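Local coordinates for amidase, hydantoinase/carbamoylase family (PDB 6C0D), which probably hydrolyses N-carbamoyl-L-amino acids or related non-peptide amides as a metal-dependent (zinc or manganese), homodimeric enzyme of the peptidase M20 family, at residues R40-S44 / I132-F138; A250-I255 / L312-W316; K208-T214 / G356-P362; L21-L25 / I106-E110; K79-V85 / R122-D127. All coordinates share one frame. Residue numbers count along the deposited sequence, not the author numbering.

Interaction 1 (R40-S44 / I132-F138)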
# COMPACT_ATOMS: atom_id res chain seq x y z
N ARG A 40 10.97 -15.68 23.24
CA ARG A 40 10.46 -16.36 24.43
C ARG A 40 8.97 -16.01 24.54
O ARG A 40 8.54 -15.18 25.35
CB ARG A 40 11.24 -15.94 25.68
CG ARG A 40 10.99 -16.80 26.89
CD ARG A 40 12.04 -16.58 27.98
NE ARG A 40 11.99 -15.22 28.50
CZ ARG A 40 13.03 -14.39 28.55
NH1 ARG A 40 14.22 -14.78 28.11
NH2 ARG A 40 12.87 -13.17 29.04
N LEU A 41 8.17 -16.67 23.69
CA LEU A 41 6.73 -16.41 23.66
C LEU A 41 6.04 -17.07 24.85
O LEU A 41 6.38 -18.19 25.23
CB LEU A 41 6.12 -16.91 22.35
CG LEU A 41 6.76 -16.46 21.04
CD1 LEU A 41 5.88 -16.82 19.86
CD2 LEU A 41 7.07 -14.97 21.05
N SER A 42 5.05 -16.38 25.41
CA SER A 42 4.31 -16.87 26.58
C SER A 42 3.92 -18.34 26.43
O SER A 42 3.34 -18.74 25.42
CB SER A 42 3.05 -16.04 26.80
OG SER A 42 3.36 -14.70 27.09
N LEU A 43 4.25 -19.13 27.45
CA LEU A 43 3.87 -20.53 27.64
C LEU A 43 4.54 -21.49 26.66
O LEU A 43 4.23 -22.68 26.67
CB LEU A 43 2.35 -20.73 27.55
CG LEU A 43 1.55 -19.82 28.48
CD1 LEU A 43 0.06 -20.03 28.26
CD2 LEU A 43 1.94 -20.04 29.92
N SER A 44 5.45 -21.01 25.81
CA SER A 44 6.27 -21.91 25.02
C SER A 44 7.21 -22.68 25.94
O SER A 44 7.46 -22.25 27.07
CB SER A 44 7.08 -21.12 23.99
OG SER A 44 8.01 -20.28 24.66
N ILE A 132 2.26 -12.86 33.11
CA ILE A 132 2.24 -13.62 31.87
C ILE A 132 1.67 -12.77 30.73
O ILE A 132 0.75 -11.98 30.92
CB ILE A 132 1.44 -14.93 32.05
CG1 ILE A 132 1.54 -15.84 30.81
CG2 ILE A 132 -0.05 -14.63 32.32
CD1 ILE A 132 2.94 -16.37 30.55
N ASP A 133 2.26 -12.93 29.54
CA ASP A 133 1.68 -12.49 28.26
C ASP A 133 1.35 -11.00 28.21
O ASP A 133 0.31 -10.59 27.69
CB ASP A 133 0.45 -13.32 27.87
CG ASP A 133 0.32 -13.48 26.36
OD1 ASP A 133 1.36 -13.33 25.68
OD2 ASP A 133 -0.80 -13.73 25.85
N GLU A 134 2.27 -10.17 28.69
CA GLU A 134 2.14 -8.74 28.42
C GLU A 134 2.11 -8.47 26.92
O GLU A 134 1.40 -7.57 26.47
CB GLU A 134 3.28 -7.98 29.09
CG GLU A 134 3.17 -6.47 29.02
CD GLU A 134 3.71 -5.90 27.72
OE1 GLU A 134 4.45 -6.61 27.00
OE2 GLU A 134 3.36 -4.74 27.40
N GLU A 135 2.87 -9.24 26.14
CA GLU A 135 2.99 -9.00 24.71
C GLU A 135 1.82 -9.56 23.90
O GLU A 135 1.73 -9.29 22.70
CB GLU A 135 4.31 -9.60 24.19
CG GLU A 135 5.55 -9.07 24.92
CD GLU A 135 5.99 -7.70 24.43
OE1 GLU A 135 5.24 -7.06 23.65
OE2 GLU A 135 7.10 -7.25 24.82
N GLY A 136 0.94 -10.33 24.52
CA GLY A 136 -0.26 -10.79 23.83
C GLY A 136 -0.05 -11.87 22.79
O GLY A 136 -0.64 -11.80 21.71
N THR A 137 0.77 -12.87 23.09
CA THR A 137 0.81 -14.04 22.22
C THR A 137 -0.55 -14.73 22.19
O THR A 137 -0.99 -15.20 21.13
CB THR A 137 1.91 -15.01 22.69
OG1 THR A 137 3.18 -14.38 22.55
CG2 THR A 137 1.89 -16.29 21.88
N PHE A 138 -1.24 -14.76 23.32
CA PHE A 138 -2.62 -15.23 23.40
C PHE A 138 -3.61 -14.10 23.67
O PHE A 138 -4.59 -13.96 22.95
CB PHE A 138 -2.76 -16.29 24.50
CG PHE A 138 -1.94 -17.53 24.26
CD1 PHE A 138 -2.48 -18.60 23.55
CD2 PHE A 138 -0.65 -17.63 24.75
CE1 PHE A 138 -1.73 -19.74 23.33
CE2 PHE A 138 0.10 -18.77 24.54
CZ PHE A 138 -0.44 -19.82 23.82
O HOH W 1 4.74 -13.51 24.46
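Two loops meet here by a polar contact at the edge of the metal site: segment 40-44 leads into helix 45-60, and the loop 132-138 follows strand 125-130. The central link is a hydrogen bond from Ser42 OG to Asp133 OD1 (2.8 Å). Each loop brings a turn to the meeting, a type II turn from Leu41 to Ser44 and a type I turn from Asp133 to Gly136. Asp133 also braces its own loop, since its OD1 accepts from Thr137 N (2.7 Å) and its OD2 from Phe138 N (2.8 Å). A water adds a second polar link, accepting from Ser42 N at 3.0 Å and from Thr137 OG1 at 2.6 Å. Next to these bonds lies an apolar patch, with Leu43 CD2 3.9 Å from Ile132 CD1 and Leu43 CD1 3.9 Å from Phe138 CE2, while Ser42 O lies at the edge of the Phe138 ring. Helix 167-173 packs against Leu43 and Phe138. Within the type I turn, Glu135 N gives a hydrogen bond to Asp91. Glu135 is a predicted ligand of a second zinc, and the side chain of Ser42 lies about 11 Å from the bound ion, so the pairing belongs to the loops that frame the dinuclear metal centre expected of the M20 family.

Interaction 2 (A250-I255 / L312-W316)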
# COMPACT_ATOMS: atom_id res chain seq x y z
N ALA A 250 -4.36 14.38 0.25
CA ALA A 250 -4.78 15.72 0.65
C ALA A 250 -5.31 15.71 2.08
O ALA A 250 -5.08 16.64 2.86
CB ALA A 250 -5.86 16.24 -0.30
N PHE A 251 -6.04 14.66 2.43
CA PHE A 251 -6.63 14.58 3.76
C PHE A 251 -5.55 14.50 4.83
O PHE A 251 -5.71 15.08 5.91
CB PHE A 251 -7.57 13.39 3.84
CG PHE A 251 -8.55 13.46 5.02
CD1 PHE A 251 -9.83 13.94 4.84
CD2 PHE A 251 -8.14 13.10 6.29
CE1 PHE A 251 -10.73 14.03 5.93
CE2 PHE A 251 -9.03 13.20 7.38
CZ PHE A 251 -10.31 13.65 7.19
N ILE A 252 -4.44 13.82 4.55
CA ILE A 252 -3.39 13.72 5.56
C ILE A 252 -2.88 15.11 5.93
O ILE A 252 -2.60 15.39 7.10
CB ILE A 252 -2.25 12.80 5.09
CG1 ILE A 252 -2.74 11.34 5.09
CG2 ILE A 252 -1.00 12.93 6.01
CD1 ILE A 252 -1.71 10.33 4.46
N ALA A 253 -2.78 16.01 4.94
CA ALA A 253 -2.33 17.37 5.27
C ALA A 253 -3.33 18.06 6.19
O ALA A 253 -2.92 18.85 7.06
CB ALA A 253 -2.11 18.20 4.01
N HIS A 254 -4.63 17.81 6.01
CA HIS A 254 -5.60 18.37 6.95
C HIS A 254 -5.42 17.81 8.35
O HIS A 254 -5.57 18.53 9.34
CB HIS A 254 -7.03 18.09 6.48
CG HIS A 254 -7.37 18.77 5.19
ND1 HIS A 254 -8.37 18.32 4.36
CD2 HIS A 254 -6.83 19.85 4.58
CE1 HIS A 254 -8.44 19.10 3.29
NE2 HIS A 254 -7.52 20.04 3.40
N ILE A 255 -5.14 16.50 8.47
CA ILE A 255 -4.90 15.92 9.79
C ILE A 255 -3.71 16.60 10.45
O ILE A 255 -3.76 16.98 11.63
CB ILE A 255 -4.67 14.40 9.67
CG1 ILE A 255 -5.96 13.67 9.26
CG2 ILE A 255 -4.12 13.81 11.01
CD1 ILE A 255 -5.72 12.19 8.90
N LEU A 312 -13.11 16.97 10.63
CA LEU A 312 -12.45 17.00 9.33
C LEU A 312 -13.17 16.12 8.31
O LEU A 312 -13.28 16.49 7.13
CB LEU A 312 -11.00 16.54 9.45
CG LEU A 312 -9.97 17.50 10.02
CD1 LEU A 312 -8.60 16.78 10.08
CD2 LEU A 312 -9.90 18.78 9.18
N VAL A 313 -13.61 14.94 8.73
CA VAL A 313 -14.33 14.05 7.82
C VAL A 313 -15.65 14.71 7.38
O VAL A 313 -15.99 14.71 6.20
CB VAL A 313 -14.56 12.68 8.50
CG1 VAL A 313 -15.51 11.81 7.65
CG2 VAL A 313 -13.21 11.96 8.71
N ASP A 314 -16.38 15.30 8.33
CA ASP A 314 -17.63 15.98 7.99
C ASP A 314 -17.38 17.16 7.06
O ASP A 314 -18.14 17.39 6.11
CB ASP A 314 -18.36 16.45 9.25
CG ASP A 314 -18.91 15.31 10.08
OD1 ASP A 314 -19.02 14.18 9.55
OD2 ASP A 314 -19.25 15.53 11.26
N GLU A 315 -16.32 17.94 7.31
CA GLU A 315 -15.99 19.04 6.42
C GLU A 315 -15.62 18.54 5.03
O GLU A 315 -16.08 19.07 4.01
CB GLU A 315 -14.84 19.87 6.98
CG GLU A 315 -15.17 20.62 8.26
CD GLU A 315 -13.92 21.07 8.99
OE1 GLU A 315 -12.84 21.09 8.35
OE2 GLU A 315 -14.01 21.39 10.19
N TRP A 316 -14.76 17.51 4.97
CA TRP A 316 -14.40 16.92 3.69
C TRP A 316 -15.65 16.51 2.91
O TRP A 316 -15.81 16.84 1.73
CB TRP A 316 -13.47 15.71 3.91
CG TRP A 316 -13.04 15.12 2.61
CD1 TRP A 316 -13.73 14.21 1.84
CD2 TRP A 316 -11.85 15.45 1.88
NE1 TRP A 316 -13.02 13.94 0.67
CE2 TRP A 316 -11.87 14.70 0.68
CE3 TRP A 316 -10.77 16.30 2.13
CZ2 TRP A 316 -10.85 14.77 -0.27
CZ3 TRP A 316 -9.76 16.38 1.18
CH2 TRP A 316 -9.81 15.62 -0.00
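An aromatic cluster of Phe251, His254 and Trp316 fills the space between two helices whose short segments approach no closer than 11.2 Å, at 137° between their directions. Phe251 turns its edge toward the face of Trp316 in an offset edge-to-face pair, with ring centroids 5.7 Å apart and planes at 62°. His254 meets the same indole rim to rim, its CE1 3.7 Å from Trp316 CZ3, and Ala250 CB reaches Trp316 CH2 at 4.0 Å. One turn away along helix 299-317, Leu312 takes over: its CB is 3.7 Å from Phe251 CZ and its CD1 3.6 Å from His254 O. Phe251 CZ also touches Val313 CG2 at 3.7 Å. Phe251 and Val313 both reach Leu224 of strand 210-227, so the helix pair rests on the sheet, while Ile252 packs on Val249 of the second subunit. The indole nitrogen is satisfied by Val322 O. With no hydrogen bond joining the two segments, their association depends on apolar and aromatic packing, with a wide axial spacing consistent with the bulky rings between the helices.

Interaction 3 (K208-T214 / G356-P362). With EDO (1,2-ethanediol), chain J.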
# COMPACT_ATOMS: atom_id res chain seq x y z
N LYS A 208 19.82 11.79 28.90
CA LYS A 208 19.63 11.52 30.32
C LYS A 208 19.65 10.02 30.57
O LYS A 208 19.56 9.21 29.65
CB LYS A 208 18.30 12.10 30.82
CG LYS A 208 18.08 13.57 30.58
CD LYS A 208 18.81 14.43 31.58
CE LYS A 208 18.17 15.81 31.64
NZ LYS A 208 19.02 16.78 32.35
N LEU A 209 19.77 9.65 31.85
CA LEU A 209 19.95 8.26 32.24
C LEU A 209 18.73 7.65 32.93
O LEU A 209 18.64 6.42 33.01
CB LEU A 209 21.16 8.12 33.17
CG LEU A 209 22.50 8.64 32.57
CD1 LEU A 209 23.65 8.41 33.56
CD2 LEU A 209 22.78 7.96 31.22
N ILE A 210 17.82 8.47 33.46
CA ILE A 210 16.72 7.98 34.30
C ILE A 210 15.47 8.75 33.92
O ILE A 210 15.49 9.99 33.91
CB ILE A 210 16.99 8.18 35.80
CG1 ILE A 210 18.23 7.39 36.25
CG2 ILE A 210 15.73 7.81 36.64
CD1 ILE A 210 18.07 5.87 36.23
N GLY A 211 14.38 8.04 33.66
CA GLY A 211 13.11 8.74 33.44
C GLY A 211 12.09 8.36 34.50
O GLY A 211 11.92 7.17 34.81
N VAL A 212 11.42 9.36 35.07
CA VAL A 212 10.34 9.13 36.03
C VAL A 212 9.04 9.30 35.26
O VAL A 212 8.74 10.40 34.80
CB VAL A 212 10.41 10.12 37.20
CG1 VAL A 212 9.18 9.93 38.15
CG2 VAL A 212 11.74 9.96 37.97
N VAL A 213 8.25 8.24 35.15
CA VAL A 213 7.09 8.25 34.25
C VAL A 213 5.92 8.99 34.89
O VAL A 213 5.49 8.69 36.02
CB VAL A 213 6.72 6.82 33.85
CG1 VAL A 213 5.41 6.80 33.03
CG2 VAL A 213 7.87 6.19 32.99
N THR A 214 5.39 9.99 34.17
CA THR A 214 4.24 10.76 34.66
C THR A 214 2.93 10.04 34.39
O THR A 214 2.07 9.91 35.28
CB THR A 214 4.22 12.12 33.97
OG1 THR A 214 4.30 11.91 32.55
CG2 THR A 214 5.41 12.96 34.42
N GLY A 356 21.18 15.69 37.90
CA GLY A 356 21.36 16.27 36.59
C GLY A 356 21.20 15.31 35.43
O GLY A 356 21.40 15.72 34.27
N GLN A 357 20.85 14.05 35.69
CA GLN A 357 20.74 13.06 34.61
C GLN A 357 19.40 12.33 34.64
O GLN A 357 19.30 11.19 34.20
CB GLN A 357 21.90 12.06 34.69
CG GLN A 357 23.27 12.75 34.52
CD GLN A 357 23.50 13.37 33.16
OE1 GLN A 357 22.69 13.24 32.23
NE2 GLN A 357 24.64 14.05 33.02
N TRP A 358 18.36 12.97 35.17
CA TRP A 358 17.03 12.36 35.19
C TRP A 358 15.97 13.36 34.74
O TRP A 358 16.19 14.58 34.77
CB TRP A 358 16.69 11.81 36.59
CG TRP A 358 16.44 12.89 37.59
CD1 TRP A 358 17.37 13.57 38.33
CD2 TRP A 358 15.16 13.45 37.94
NE1 TRP A 358 16.75 14.52 39.13
CE2 TRP A 358 15.39 14.46 38.91
CE3 TRP A 358 13.84 13.20 37.53
CZ2 TRP A 358 14.35 15.22 39.47
CZ3 TRP A 358 12.80 13.95 38.10
CH2 TRP A 358 13.06 14.96 39.05
N MET A 359 14.82 12.84 34.29
CA MET A 359 13.73 13.74 33.90
C MET A 359 12.38 13.04 34.10
O MET A 359 12.29 11.82 34.08
CB MET A 359 13.82 14.18 32.43
CG MET A 359 13.77 13.00 31.44
SD MET A 359 14.17 13.40 29.71
CE MET A 359 12.65 14.16 29.21
N HIS A 360 11.34 13.85 34.28
CA HIS A 360 9.97 13.36 34.14
C HIS A 360 9.63 13.22 32.66
O HIS A 360 10.09 14.01 31.81
CB HIS A 360 8.96 14.33 34.76
CG HIS A 360 8.97 14.35 36.26
ND1 HIS A 360 9.67 15.28 36.99
CD2 HIS A 360 8.32 13.57 37.16
CE1 HIS A 360 9.47 15.07 38.28
NE2 HIS A 360 8.66 14.03 38.41
N MET A 361 8.79 12.24 32.35
CA MET A 361 8.40 12.02 30.95
C MET A 361 7.21 11.07 30.90
O MET A 361 7.05 10.23 31.79
CB MET A 361 9.56 11.40 30.15
CG MET A 361 10.05 10.10 30.81
SD MET A 361 11.52 9.41 29.96
CE MET A 361 10.77 8.86 28.43
N PRO A 362 6.36 11.17 29.88
CA PRO A 362 5.31 10.16 29.71
C PRO A 362 5.90 8.88 29.15
O PRO A 362 7.01 8.86 28.59
CB PRO A 362 4.37 10.81 28.70
CG PRO A 362 5.34 11.62 27.82
CD PRO A 362 6.35 12.18 28.80
C1 EDO J . 21.80 8.21 27.76
O1 EDO J . 20.56 8.51 27.10
C2 EDO J . 22.66 7.25 26.95
O2 EDO J . 23.83 7.95 26.50
O HOH W 2 18.28 16.19 35.59
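Val212 lays its side chain between two aromatic neighbours, CG2 3.9 Å from Trp358 CE3 and CG1 3.9 Å from His360 CD2, on the face of the sheet that also carries Ile210. The backbones beneath form a parallel pair with Ile210 opposite Trp358, Gly211 opposite Met359, Val212 opposite His360 and Val213 opposite Met361. As parallel pairing requires, one residue bonds to two flanking partners: Met359 N gives to Ile210 O (3.0 Å) and Val212 N to Met359 O (2.8 Å), then Met361 N gives to Val212 O (3.1 Å) and Thr214 N to Met361 O (2.9 Å). At the start of the strands, Gln357 O accepts from Leu209 N at 2.8 Å and, weakly, from Ile210 N at 3.2 Å, and Lys208 NZ reaches Gly356 O at 3.2 Å. On the other face, glycine at 211 leaves room for the thioether of Met361, whose SD lies 3.9 Å from Gly211 CA; a CB there would clash with it. An ethanediol, probably from the crystallisation liquor, gives a hydrogen bond from O1 to Lys208 O (2.8 Å). Strand 378-384 pairs antiparallel with 210-227 along the edge of that strand away from 358-363. Helix 340-353 covers Trp358 and His360, while helix 202-206 packs against Met359 and Met361 on the other face.

Interaction 4 (L21-L25 / I106-E110)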
# COMPACT_ATOMS: atom_id res chain seq x y z
N LEU A 21 23.09 -8.84 39.97
CA LEU A 21 22.06 -8.29 39.08
C LEU A 21 22.34 -8.65 37.62
O LEU A 21 21.47 -9.20 36.93
CB LEU A 21 22.00 -6.78 39.23
CG LEU A 21 21.12 -6.05 38.22
CD1 LEU A 21 19.65 -6.30 38.56
CD2 LEU A 21 21.47 -4.57 38.22
N LEU A 22 23.54 -8.32 37.13
CA LEU A 22 23.87 -8.60 35.74
C LEU A 22 23.91 -10.09 35.45
O LEU A 22 23.50 -10.53 34.36
CB LEU A 22 25.22 -7.95 35.39
CG LEU A 22 25.06 -6.42 35.34
CD1 LEU A 22 26.42 -5.71 35.40
CD2 LEU A 22 24.30 -6.03 34.10
N ASP A 23 24.40 -10.90 36.40
CA ASP A 23 24.43 -12.36 36.19
C ASP A 23 23.02 -12.90 35.95
O ASP A 23 22.81 -13.72 35.05
CB ASP A 23 25.06 -13.08 37.39
CG ASP A 23 26.58 -12.88 37.49
OD1 ASP A 23 27.19 -12.27 36.58
OD2 ASP A 23 27.16 -13.35 38.50
N ASP A 24 22.05 -12.46 36.76
CA ASP A 24 20.67 -12.92 36.58
C ASP A 24 20.08 -12.42 35.26
O ASP A 24 19.36 -13.16 34.58
CB ASP A 24 19.79 -12.46 37.74
CG ASP A 24 19.91 -13.36 38.97
OD1 ASP A 24 20.43 -14.50 38.86
OD2 ASP A 24 19.47 -12.92 40.05
N LEU A 25 20.35 -11.17 34.88
CA LEU A 25 19.87 -10.69 33.58
C LEU A 25 20.42 -11.53 32.44
O LEU A 25 19.71 -11.84 31.49
CB LEU A 25 20.22 -9.22 33.37
CG LEU A 25 19.23 -8.26 34.04
CD1 LEU A 25 19.79 -6.87 33.95
CD2 LEU A 25 17.86 -8.34 33.36
N ILE A 106 14.00 -8.68 36.89
CA ILE A 106 15.23 -8.94 37.62
C ILE A 106 15.56 -7.78 38.57
O ILE A 106 16.09 -8.01 39.67
CB ILE A 106 16.39 -9.22 36.65
CG1 ILE A 106 16.05 -10.43 35.76
CG2 ILE A 106 17.70 -9.44 37.40
CD1 ILE A 106 15.69 -11.69 36.56
N TYR A 107 15.25 -6.54 38.20
CA TYR A 107 15.33 -5.46 39.19
C TYR A 107 14.52 -5.81 40.43
O TYR A 107 14.98 -5.65 41.56
CB TYR A 107 14.80 -4.13 38.64
CG TYR A 107 15.74 -3.25 37.83
CD1 TYR A 107 16.85 -3.77 37.15
CD2 TYR A 107 15.48 -1.89 37.71
CE1 TYR A 107 17.67 -2.95 36.38
CE2 TYR A 107 16.29 -1.06 36.94
CZ TYR A 107 17.39 -1.59 36.28
OH TYR A 107 18.20 -0.78 35.52
N GLY A 108 13.28 -6.28 40.23
CA GLY A 108 12.45 -6.61 41.38
C GLY A 108 13.11 -7.65 42.27
O GLY A 108 13.15 -7.51 43.49
N LEU A 109 13.66 -8.70 41.65
CA LEU A 109 14.35 -9.73 42.41
C LEU A 109 15.53 -9.16 43.18
O LEU A 109 15.72 -9.44 44.37
CB LEU A 109 14.81 -10.83 41.45
CG LEU A 109 15.53 -12.07 41.98
CD1 LEU A 109 14.61 -12.82 42.94
CD2 LEU A 109 15.96 -12.97 40.79
N GLU A 110 16.36 -8.35 42.51
CA GLU A 110 17.54 -7.83 43.19
C GLU A 110 17.15 -6.87 44.30
O GLU A 110 17.78 -6.84 45.36
CB GLU A 110 18.47 -7.13 42.21
CG GLU A 110 19.68 -6.47 42.88
CD GLU A 110 20.57 -7.45 43.63
OE1 GLU A 110 20.55 -8.66 43.30
OE2 GLU A 110 21.29 -7.02 44.56
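Helix packing often depends on which rotamers carry side chains into the gap, and helices 18-30 and 102-117 illustrate the point. Their short segments cross at 141° between N-to-C directions, with axes 9.8 Å apart. The CA-to-CB bond of Leu21 points sideways, yet its t,p rotamer swings CD1 across the interface, where it lies 3.9 Å from both Ile106 CG2 and Glu110 CB and 4.0 Å from Tyr107 CD1. Leu25 also starts sideways, and its m,t rotamer brings CD2 to 3.7 Å from Ile106 CG1. Ile106, in an m,m conformation, points directly at the other helix and offers CG2 to Asp24 CB at 3.7 Å, so that it packs against three residues, Leu21, Asp24 and Leu25. Tyr107 begins pointing away, and with chi1 near -84° its ring meets Leu21 at the border with helix 399-419, which touches both residues. Leu109, in t,p, presents CD2 to Asp24 OD2 at 3.6 Å. Asp24 and Glu110 are buried acids whose charges are answered from outside the two segments: Asp24 makes salt bridges to Arg113 and Arg57, Glu110 to Arg113 and Arg20. Between the segments themselves there is apolar packing and no hydrogen bond, so the chemistry divides into a hydrophobic seam and carboxylates neutralised by surrounding arginines, which allows acids to be buried beside leucine and isoleucine.

Interaction 5 (K79-V85 / R122-D127)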
# COMPACT_ATOMS: atom_id res chain seq x y z
N LYS A 79 7.24 -11.77 54.88
CA LYS A 79 7.21 -10.78 55.95
C LYS A 79 5.81 -10.19 56.13
O LYS A 79 5.05 -10.10 55.16
CB LYS A 79 8.21 -9.67 55.63
CG LYS A 79 9.66 -10.17 55.71
CD LYS A 79 10.60 -9.36 54.85
CE LYS A 79 12.01 -10.03 54.85
NZ LYS A 79 12.92 -9.29 53.91
N PRO A 80 5.46 -9.79 57.34
CA PRO A 80 4.12 -9.25 57.60
C PRO A 80 4.03 -7.79 57.15
O PRO A 80 5.00 -7.20 56.73
CB PRO A 80 4.00 -9.37 59.12
CG PRO A 80 5.40 -9.22 59.61
CD PRO A 80 6.27 -9.87 58.57
N GLY A 81 2.81 -7.23 57.25
CA GLY A 81 2.62 -5.82 56.99
C GLY A 81 2.43 -5.48 55.52
O GLY A 81 2.31 -6.37 54.67
N PRO A 82 2.41 -4.19 55.20
CA PRO A 82 2.12 -3.77 53.82
C PRO A 82 3.27 -4.09 52.89
O PRO A 82 4.44 -4.01 53.27
CB PRO A 82 1.92 -2.26 53.94
CG PRO A 82 2.72 -1.87 55.15
CD PRO A 82 2.61 -3.04 56.10
N ALA A 83 2.92 -4.38 51.64
CA ALA A 83 3.88 -4.87 50.66
C ALA A 83 3.98 -3.93 49.46
O ALA A 83 2.99 -3.33 49.03
CB ALA A 83 3.51 -6.28 50.17
N LEU A 84 5.19 -3.83 48.94
CA LEU A 84 5.46 -3.22 47.65
C LEU A 84 5.68 -4.34 46.64
O LEU A 84 6.49 -5.24 46.87
CB LEU A 84 6.71 -2.34 47.75
CG LEU A 84 7.34 -1.88 46.42
CD1 LEU A 84 6.39 -0.93 45.73
CD2 LEU A 84 8.66 -1.17 46.75
N VAL A 85 4.97 -4.29 45.51
CA VAL A 85 5.13 -5.26 44.43
C VAL A 85 6.02 -4.63 43.36
O VAL A 85 5.76 -3.51 42.92
CB VAL A 85 3.76 -5.66 43.83
CG1 VAL A 85 3.93 -6.72 42.73
CG2 VAL A 85 2.78 -6.13 44.92
N ARG A 122 15.10 -4.56 56.40
CA ARG A 122 14.90 -6.01 56.43
C ARG A 122 13.44 -6.37 56.65
O ARG A 122 12.97 -7.37 56.11
CB ARG A 122 15.77 -6.63 57.54
CG ARG A 122 15.72 -8.17 57.58
CD ARG A 122 16.31 -8.72 58.87
NE ARG A 122 15.53 -8.25 60.01
CZ ARG A 122 14.40 -8.82 60.41
NH1 ARG A 122 13.92 -9.88 59.78
NH2 ARG A 122 13.74 -8.32 61.45
N GLU A 123 12.70 -5.56 57.42
CA GLU A 123 11.31 -5.89 57.72
C GLU A 123 10.37 -5.68 56.54
O GLU A 123 9.24 -6.19 56.58
CB GLU A 123 10.81 -5.06 58.90
CG GLU A 123 11.60 -5.30 60.16
CD GLU A 123 11.16 -4.42 61.32
OE1 GLU A 123 10.09 -3.78 61.22
OE2 GLU A 123 11.91 -4.37 62.32
N PHE A 124 10.77 -4.95 55.50
CA PHE A 124 9.81 -4.48 54.51
C PHE A 124 9.42 -5.61 53.56
O PHE A 124 10.29 -6.22 52.93
CB PHE A 124 10.39 -3.34 53.68
CG PHE A 124 10.82 -2.12 54.48
CD1 PHE A 124 10.47 -1.95 55.81
CD2 PHE A 124 11.59 -1.14 53.85
CE1 PHE A 124 10.88 -0.81 56.50
CE2 PHE A 124 12.00 -0.01 54.53
CZ PHE A 124 11.65 0.16 55.85
N ALA A 125 8.11 -5.87 53.43
CA ALA A 125 7.65 -6.87 52.48
C ALA A 125 7.78 -6.36 51.05
O ALA A 125 7.23 -5.31 50.70
CB ALA A 125 6.20 -7.27 52.79
N VAL A 126 8.50 -7.11 50.21
CA VAL A 126 8.62 -6.83 48.78
C VAL A 126 8.23 -8.10 48.03
O VAL A 126 8.82 -9.16 48.27
CB VAL A 126 10.05 -6.41 48.40
CG1 VAL A 126 10.14 -6.16 46.87
CG2 VAL A 126 10.48 -5.17 49.21
N ASP A 127 7.22 -8.00 47.15
CA ASP A 127 6.80 -9.08 46.26
C ASP A 127 7.42 -8.84 44.88
O ASP A 127 7.67 -7.70 44.50
CB ASP A 127 5.27 -9.16 46.09
CG ASP A 127 4.51 -9.41 47.40
OD1 ASP A 127 5.08 -9.89 48.41
OD2 ASP A 127 3.27 -9.18 47.38
O HOH W 3 12.98 -6.36 53.07
O HOH W 4 5.98 -4.92 55.35
O HOH W 5 7.12 -6.37 58.26
O HOH W 6 6.75 -3.06 52.29
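Direct bonds and bridging waters share the polar groups where strands 83-88 and 125-130 begin. Both backbone polar atoms of Leu84 are satisfied by strand 125-130, its N giving to Ala125 O at 3.1 Å and its O accepting from Asp127 N at 2.9 Å. Upstream, where the two segments diverge, water takes over. One water accepts from Ala125 N at 3.0 Å and lies 2.8 Å from Pro80 O and 2.7 Å from Pro82 O; another donates to both Pro82 O (2.7 Å) and Ala125 O (2.8 Å). Such parallel neighbours are the outer members of a beta-alpha-beta unit, here strand 83-88, helix 102-117 and strand 125-130, in which the helix carries the chain back so that the second strand can run alongside the first. At the open end Lys79 NZ gives a hydrogen bond to Arg122 O at 2.9 Å and another to a water at 3.0 Å. Ala83 CB and Ala125 CB touch at 3.9 Å on the face shared with Val85 and Asp127. The carboxylate of Asp127 finds its partners outside the pair, in a salt bridge to Arg188 and hydrogen bonds from Gln189 NE2 and Ser77 N, while Glu123 is engaged by Arg421.

Overall arrangement
Four of the contacts lie in the part of the chain that holds the zinc, though interaction 5 is remote from the metal; interaction 2 stands apart, its centre 54 Å from that of interaction 5. Interactions 4 and 5 are close partners, with centres 19 Å apart and nearest atoms about 5 Å apart, because helix 102-117 connects the two strands of interaction 5. Their segments alternate along the chain, as do those of interactions 1 and 4. Strand 125-130 leads from interaction 5 into the loop of interaction 1, near the metal. Interaction 3 joins the same mixed sheet as interaction 5, and its strand 210-227 runs on to the helices of interaction 2, thus linking the metal-binding part with the region where Ile252 meets the second subunit.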